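Local atomic coordinates of type III chaperone protein ShcA (Pseudomonas syringae pv. tomato, PDB entry 4G6T), a protein that probably acts as a class I type III secretion chaperone, binding an effector protein and keeping it ready for export into the host plant cell. Residues Asn6-Thr11 and Glu104-Pro109; Glu52-Ile57 and Pro109-Glu114. All blocks are in the same frame, centred on the assembly; numbering follows the deposited sequence.

Contact 1. Residues Asn6-Thr11 and Glu104-Pro109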
loop_
_atom_site.group_PDB
_atom_site.type_symbol
_atom_site.label_atom_id
_atom_site.label_comp_id
_atom_site.label_asym_id
_atom_site.label_seq_id
_atom_site.Cartn_x
_atom_site.Cartn_y
_atom_site.Cartn_z
ATOM N N ASN A 6 7.541 -14.810 8.565
ATOM C CA ASN A 6 7.202 -13.863 7.486
ATOM C C ASN A 6 5.684 -13.789 7.252
ATOM O O ASN A 6 5.222 -12.872 6.534
ATOM C CB ASN A 6 7.946 -14.114 6.224
ATOM C CG ASN A 6 9.397 -13.666 6.314
ATOM O OD1 ASN A 6 9.680 -12.718 7.083
ATOM N ND2 ASN A 6 10.277 -14.291 5.562
ATOM N N LEU A 7 4.889 -14.684 7.850
ATOM C CA LEU A 7 3.426 -14.531 7.763
ATOM C C LEU A 7 2.859 -13.485 8.709
ATOM O O LEU A 7 1.684 -13.279 8.765
ATOM C CB LEU A 7 2.704 -15.867 7.948
ATOM C CG LEU A 7 2.752 -16.807 6.777
ATOM C CD1 LEU A 7 2.531 -18.225 7.273
ATOM C CD2 LEU A 7 1.761 -16.310 5.718
ATOM N N PHE A 8 3.702 -12.845 9.535
ATOM C CA PHE A 8 3.285 -11.774 10.429
ATOM C C PHE A 8 2.467 -10.671 9.716
ATOM O O PHE A 8 1.511 -10.179 10.250
ATOM C CB PHE A 8 4.541 -11.150 11.030
ATOM C CG PHE A 8 4.290 -10.139 12.101
ATOM C CD1 PHE A 8 4.141 -10.556 13.412
ATOM C CD2 PHE A 8 4.160 -8.797 11.799
ATOM C CE1 PHE A 8 3.926 -9.633 14.446
ATOM C CE2 PHE A 8 3.915 -7.859 12.817
ATOM C CZ PHE A 8 3.790 -8.289 14.134
ATOM N N TYR A 9 2.930 -10.310 8.516
ATOM C CA TYR A 9 2.308 -9.252 7.712
ATOM C C TYR A 9 0.872 -9.631 7.315
ATOM O O TYR A 9 -0.042 -8.839 7.492
ATOM C CB TYR A 9 3.142 -8.939 6.472
ATOM C CG TYR A 9 4.592 -8.568 6.838
ATOM C CD1 TYR A 9 4.901 -7.323 7.391
ATOM C CD2 TYR A 9 5.595 -9.515 6.750
ATOM C CE1 TYR A 9 6.207 -7.056 7.796
ATOM C CE2 TYR A 9 6.880 -9.254 7.153
ATOM C CZ TYR A 9 7.163 -8.028 7.690
ATOM O OH TYR A 9 8.511 -7.802 8.071
ATOM N N LYS A 10 0.718 -10.872 6.864
ATOM C CA LYS A 10 -0.626 -11.377 6.532
ATOM C C LYS A 10 -1.512 -11.365 7.750
ATOM O O LYS A 10 -2.689 -10.979 7.714
ATOM C CB LYS A 10 -0.529 -12.787 5.989
ATOM C CG LYS A 10 -1.903 -13.388 5.800
ATOM C CD LYS A 10 -1.891 -14.830 5.349
ATOM C CE LYS A 10 -3.308 -15.318 5.053
ATOM N NZ LYS A 10 -4.205 -15.395 6.220
ATOM N N THR A 11 -1.019 -11.847 8.882
ATOM C CA THR A 11 -1.812 -11.836 10.086
ATOM C C THR A 11 -2.324 -10.444 10.460
ATOM O O THR A 11 -3.466 -10.226 10.882
ATOM C CB THR A 11 -1.041 -12.497 11.254
ATOM O OG1 THR A 11 -0.606 -13.771 10.773
ATOM C CG2 THR A 11 -1.924 -12.603 12.477
ATOM N N GLU A 104 8.714 -4.414 13.970
ATOM C CA GLU A 104 8.629 -4.137 15.425
ATOM C C GLU A 104 7.568 -3.139 15.855
ATOM O O GLU A 104 7.153 -3.108 16.993
ATOM C CB GLU A 104 9.995 -3.573 15.924
ATOM C CG GLU A 104 11.214 -4.503 15.816
ATOM C CD GLU A 104 11.938 -4.575 14.438
ATOM O OE1 GLU A 104 11.471 -4.003 13.402
ATOM O OE2 GLU A 104 13.003 -5.259 14.375
ATOM N N LYS A 105 7.196 -2.207 14.978
ATOM C CA LYS A 105 6.243 -1.180 15.296
ATOM C C LYS A 105 4.847 -1.401 14.717
ATOM O O LYS A 105 3.959 -0.599 14.953
ATOM C CB LYS A 105 6.763 0.161 14.768
ATOM C CG LYS A 105 7.939 0.697 15.587
ATOM C CD LYS A 105 8.755 1.784 14.885
ATOM C CE LYS A 105 10.161 1.949 15.485
ATOM N NZ LYS A 105 10.952 0.687 15.748
ATOM N N LEU A 106 4.645 -2.487 13.991
ATOM C CA LEU A 106 3.369 -2.709 13.345
ATOM C C LEU A 106 2.304 -3.094 14.336
ATOM O O LEU A 106 2.539 -3.856 15.313
ATOM C CB LEU A 106 3.452 -3.803 12.296
ATOM C CG LEU A 106 4.170 -3.515 10.998
ATOM C CD1 LEU A 106 4.470 -4.772 10.167
ATOM C CD2 LEU A 106 3.245 -2.543 10.243
ATOM N N SER A 107 1.143 -2.551 14.111
ATOM C CA SER A 107 -0.078 -2.871 14.816
ATOM C C SER A 107 -1.217 -2.372 14.005
ATOM O O SER A 107 -1.021 -1.560 13.094
ATOM C CB SER A 107 -0.156 -2.191 16.192
ATOM O OG SER A 107 -0.361 -0.748 16.107
ATOM N N VAL A 108 -2.433 -2.799 14.306
ATOM C CA VAL A 108 -3.562 -2.350 13.525
ATOM C C VAL A 108 -3.769 -0.830 13.679
ATOM O O VAL A 108 -3.890 -0.129 12.644
ATOM C CB VAL A 108 -4.842 -3.183 13.813
ATOM C CG1 VAL A 108 -6.046 -2.539 13.176
ATOM C CG2 VAL A 108 -4.646 -4.580 13.239
ATOM N N PRO A 109 -3.735 -0.270 14.900
ATOM C CA PRO A 109 -3.897 1.218 14.989
ATOM C C PRO A 109 -2.771 1.982 14.289
ATOM O O PRO A 109 -3.069 3.027 13.683
ATOM C CB PRO A 109 -3.890 1.510 16.477
ATOM C CG PRO A 109 -4.298 0.191 17.122
ATOM C CD PRO A 109 -3.718 -0.880 16.252
#
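The backbones of Asn6-Thr11 and Glu104-Pro109 come nearest each other at Tyr9 and Leu106, whose CA atoms are 8.7 Å apart, so side chains alone close the gap. The contact joins the start of helix 8-19 to the linker before helix 108-127, the first and last helices of the alpha/beta fold of type III secretion chaperones. Leu106 points toward helix 8-19, where the side chains of Phe8 and Tyr9 both meet its CD1. The Phe8 side chain runs past it in the opposite direction. With its CG anti to the backbone N (chi1 -173°), Phe8 reaches out from the helix, and its ring edge meets the leucine: CE2 lies 4.1 Å from Leu106 CB. The Tyr9 side chain instead crosses the leucine at about a right angle, and CD1 and CE1 of its ring take the contact. No hydrogen bond spans the two segments; the association is apolar. Ser107, whose CB points away from helix 8-19, is the N-cap of helix 108-127, its OG hydrogen-bonded to the backbone N of Thr110. Leu106 and Val108 also pack on Leu12 of the first helix. Leu106 CD1 is the methyl shared by both rings, 4.1 Å from Phe8 CE2 and 3.7 Å from Tyr9 CE1.

Contact 2. Residues Glu52-Ile57 and Pro109-Glu114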
loop_
_atom_site.group_PDB
_atom_site.type_symbol
_atom_site.label_atom_id
_atom_site.label_comp_id
_atom_site.label_asym_id
_atom_site.label_seq_id
_atom_site.Cartn_x
_atom_site.Cartn_y
_atom_site.Cartn_z
ATOM N N GLU A 52 12.517 -6.459 6.980
ATOM C CA GLU A 52 11.636 -6.464 8.123
ATOM C C GLU A 52 10.871 -5.155 8.236
ATOM O O GLU A 52 10.787 -4.533 9.224
ATOM C CB GLU A 52 12.384 -6.822 9.422
ATOM C CG GLU A 52 12.998 -8.205 9.326
ATOM C CD GLU A 52 13.696 -8.637 10.625
ATOM O OE1 GLU A 52 13.040 -8.698 11.692
ATOM O OE2 GLU A 52 14.912 -8.933 10.558
ATOM N N ARG A 53 10.144 -4.842 7.157
ATOM C CA ARG A 53 9.352 -3.630 7.173
ATOM C C ARG A 53 8.154 -3.772 6.213
ATOM O O ARG A 53 8.249 -4.516 5.228
ATOM C CB ARG A 53 10.213 -2.364 6.754
ATOM C CG ARG A 53 10.914 -2.512 5.430
ATOM C CD ARG A 53 11.826 -1.327 5.004
ATOM N NE ARG A 53 12.171 -1.503 3.627
ATOM C CZ ARG A 53 12.378 -0.507 2.740
ATOM N NH1 ARG A 53 12.281 0.756 3.131
ATOM N NH2 ARG A 53 12.564 -0.831 1.510
ATOM N N LEU A 54 7.126 -3.020 6.504
ATOM C CA LEU A 54 5.959 -2.919 5.615
ATOM C C LEU A 54 6.010 -1.548 4.973
ATOM O O LEU A 54 6.150 -0.538 5.667
ATOM C CB LEU A 54 4.718 -3.082 6.433
ATOM C CG LEU A 54 3.382 -3.084 5.624
ATOM C CD1 LEU A 54 3.274 -4.306 4.692
ATOM C CD2 LEU A 54 2.151 -2.932 6.542
ATOM N N LEU A 55 5.834 -1.518 3.668
ATOM C CA LEU A 55 5.789 -0.233 2.934
ATOM C C LEU A 55 4.381 0.109 2.565
ATOM O O LEU A 55 3.656 -0.772 2.087
ATOM C CB LEU A 55 6.646 -0.289 1.720
ATOM C CG LEU A 55 8.130 -0.604 1.987
ATOM C CD1 LEU A 55 8.847 -1.068 0.756
ATOM C CD2 LEU A 55 8.726 0.602 2.666
ATOM N N LEU A 56 4.041 1.356 2.784
ATOM C CA LEU A 56 2.802 1.966 2.276
ATOM C C LEU A 56 3.214 2.850 1.126
ATOM O O LEU A 56 4.061 3.765 1.296
ATOM C CB LEU A 56 2.136 2.774 3.342
ATOM C CG LEU A 56 1.499 2.121 4.556
ATOM C CD1 LEU A 56 2.362 1.000 5.151
ATOM C CD2 LEU A 56 1.091 3.081 5.633
ATOM N N ILE A 57 2.651 2.652 -0.060
ATOM C CA ILE A 57 3.076 3.342 -1.247
ATOM C C ILE A 57 1.865 3.910 -1.938
ATOM O O ILE A 57 0.844 3.217 -2.079
ATOM C CB ILE A 57 3.785 2.446 -2.244
ATOM C CG1 ILE A 57 4.889 1.577 -1.566
ATOM C CG2 ILE A 57 4.430 3.256 -3.383
ATOM C CD1 ILE A 57 5.508 0.478 -2.388
ATOM N N PRO A 109 -3.735 -0.270 14.900
ATOM C CA PRO A 109 -3.897 1.218 14.989
ATOM C C PRO A 109 -2.771 1.982 14.289
ATOM O O PRO A 109 -3.069 3.027 13.683
ATOM C CB PRO A 109 -3.890 1.510 16.477
ATOM C CG PRO A 109 -4.298 0.191 17.122
ATOM C CD PRO A 109 -3.718 -0.880 16.252
ATOM N N THR A 110 -1.539 1.501 14.377
ATOM C CA THR A 110 -0.393 2.169 13.678
ATOM C C THR A 110 -0.581 2.121 12.196
ATOM O O THR A 110 -0.376 3.129 11.497
ATOM C CB THR A 110 0.969 1.601 14.101
ATOM O OG1 THR A 110 1.141 1.928 15.486
ATOM C CG2 THR A 110 2.081 2.218 13.310
ATOM N N LEU A 111 -0.958 0.978 11.645
ATOM C CA LEU A 111 -1.205 0.897 10.246
ATOM C C LEU A 111 -2.310 1.878 9.822
ATOM O O LEU A 111 -2.223 2.533 8.763
ATOM C CB LEU A 111 -1.522 -0.558 9.822
ATOM C CG LEU A 111 -1.876 -0.817 8.363
ATOM C CD1 LEU A 111 -0.804 -0.393 7.370
ATOM C CD2 LEU A 111 -2.152 -2.300 8.129
ATOM N N LYS A 112 -3.408 1.907 10.573
ATOM C CA LYS A 112 -4.528 2.846 10.286
ATOM C C LYS A 112 -4.029 4.287 10.279
ATOM O O LYS A 112 -4.291 5.018 9.295
ATOM C CB LYS A 112 -5.663 2.693 11.295
ATOM C CG LYS A 112 -6.433 1.396 11.150
ATOM C CD LYS A 112 -7.561 1.364 12.159
ATOM C CE LYS A 112 -8.389 0.126 11.897
ATOM N NZ LYS A 112 -9.592 0.258 12.730
ATOM N N ARG A 113 -3.307 4.666 11.319
ATOM C CA ARG A 113 -2.805 6.043 11.466
ATOM C C ARG A 113 -1.859 6.401 10.322
ATOM O O ARG A 113 -1.947 7.517 9.703
ATOM C CB ARG A 113 -2.085 6.196 12.790
ATOM C CG ARG A 113 -1.607 7.610 13.084
ATOM C CD ARG A 113 -1.019 7.764 14.479
ATOM N NE ARG A 113 0.106 6.854 14.733
ATOM C CZ ARG A 113 0.039 5.729 15.457
ATOM N NH1 ARG A 113 -1.095 5.295 16.029
ATOM N NH2 ARG A 113 1.129 5.024 15.611
ATOM N N GLU A 114 -0.954 5.524 9.975
ATOM C CA GLU A 114 -0.023 5.783 8.941
ATOM C C GLU A 114 -0.661 5.809 7.550
ATOM O O GLU A 114 -0.262 6.604 6.696
ATOM C CB GLU A 114 1.168 4.833 8.945
ATOM C CG GLU A 114 1.980 4.966 10.237
ATOM C CD GLU A 114 2.866 6.189 10.273
ATOM O OE1 GLU A 114 2.979 6.983 9.287
ATOM O OE2 GLU A 114 3.450 6.370 11.368
#
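Glu114 N donates to Thr110 O at 2.9 Å, a helical bond that holds Glu114 on the turn facing the strand, where its CB meets Leu56. The strand 53-57 and the helix 109-114 run in nearly the same direction, their axes 27° apart and 10.7 Å from each other at closest approach. Leu54 and Leu56, alternate residues of the strand, both point at the helix. Leu56 divides its two methyls: CD2 lies 3.7 Å from Glu114 CB, and CD1 touches Leu111 CD1 at 4.1 Å. Leu111 has its CG anti to the backbone N (chi1 177°), which carries the branch toward the strand, so that the same CD1 also reaches Leu54 CD2 at 4.0 Å. The Leu54 and Leu111 side chains cross at about a right angle. Beyond CB Glu114 bends at chi2 (-77°), leading the carboxylate away from strand 53-57; its OE1 is hydrogen-bonded by Gln99 NE2 on strand 95-102. Leu45 of strand 41-48 touches both Leu56 and Leu111, extending the apolar layer to the next strand. This is the helix-on-sheet core expected of the CesT family, with the C-terminal helix packed on the antiparallel sheet.

Contacts 1 and 2 lie side by side, their centres 9 Å apart; their second segments follow one another in the chain and share Pro109, at the start of helix 108-127. Leu106 CD2 of contact 1 meets Leu54 CD2 of contact 2 at 3.9 Å, so Leu106 links the aromatic side chains of helix 8-19 to the strand residue Leu54. Tyr9 adds a second join, its OH lying 3.4 Å from Glu52 CA where strand 53-59 begins. Both contacts also border the other protein in the assembly: Asn6, Leu7 and Lys10 pack against it beside contact 1, and Arg53, Leu55 and Ile57 do so beside contact 2, consistent with a chaperone holding its client.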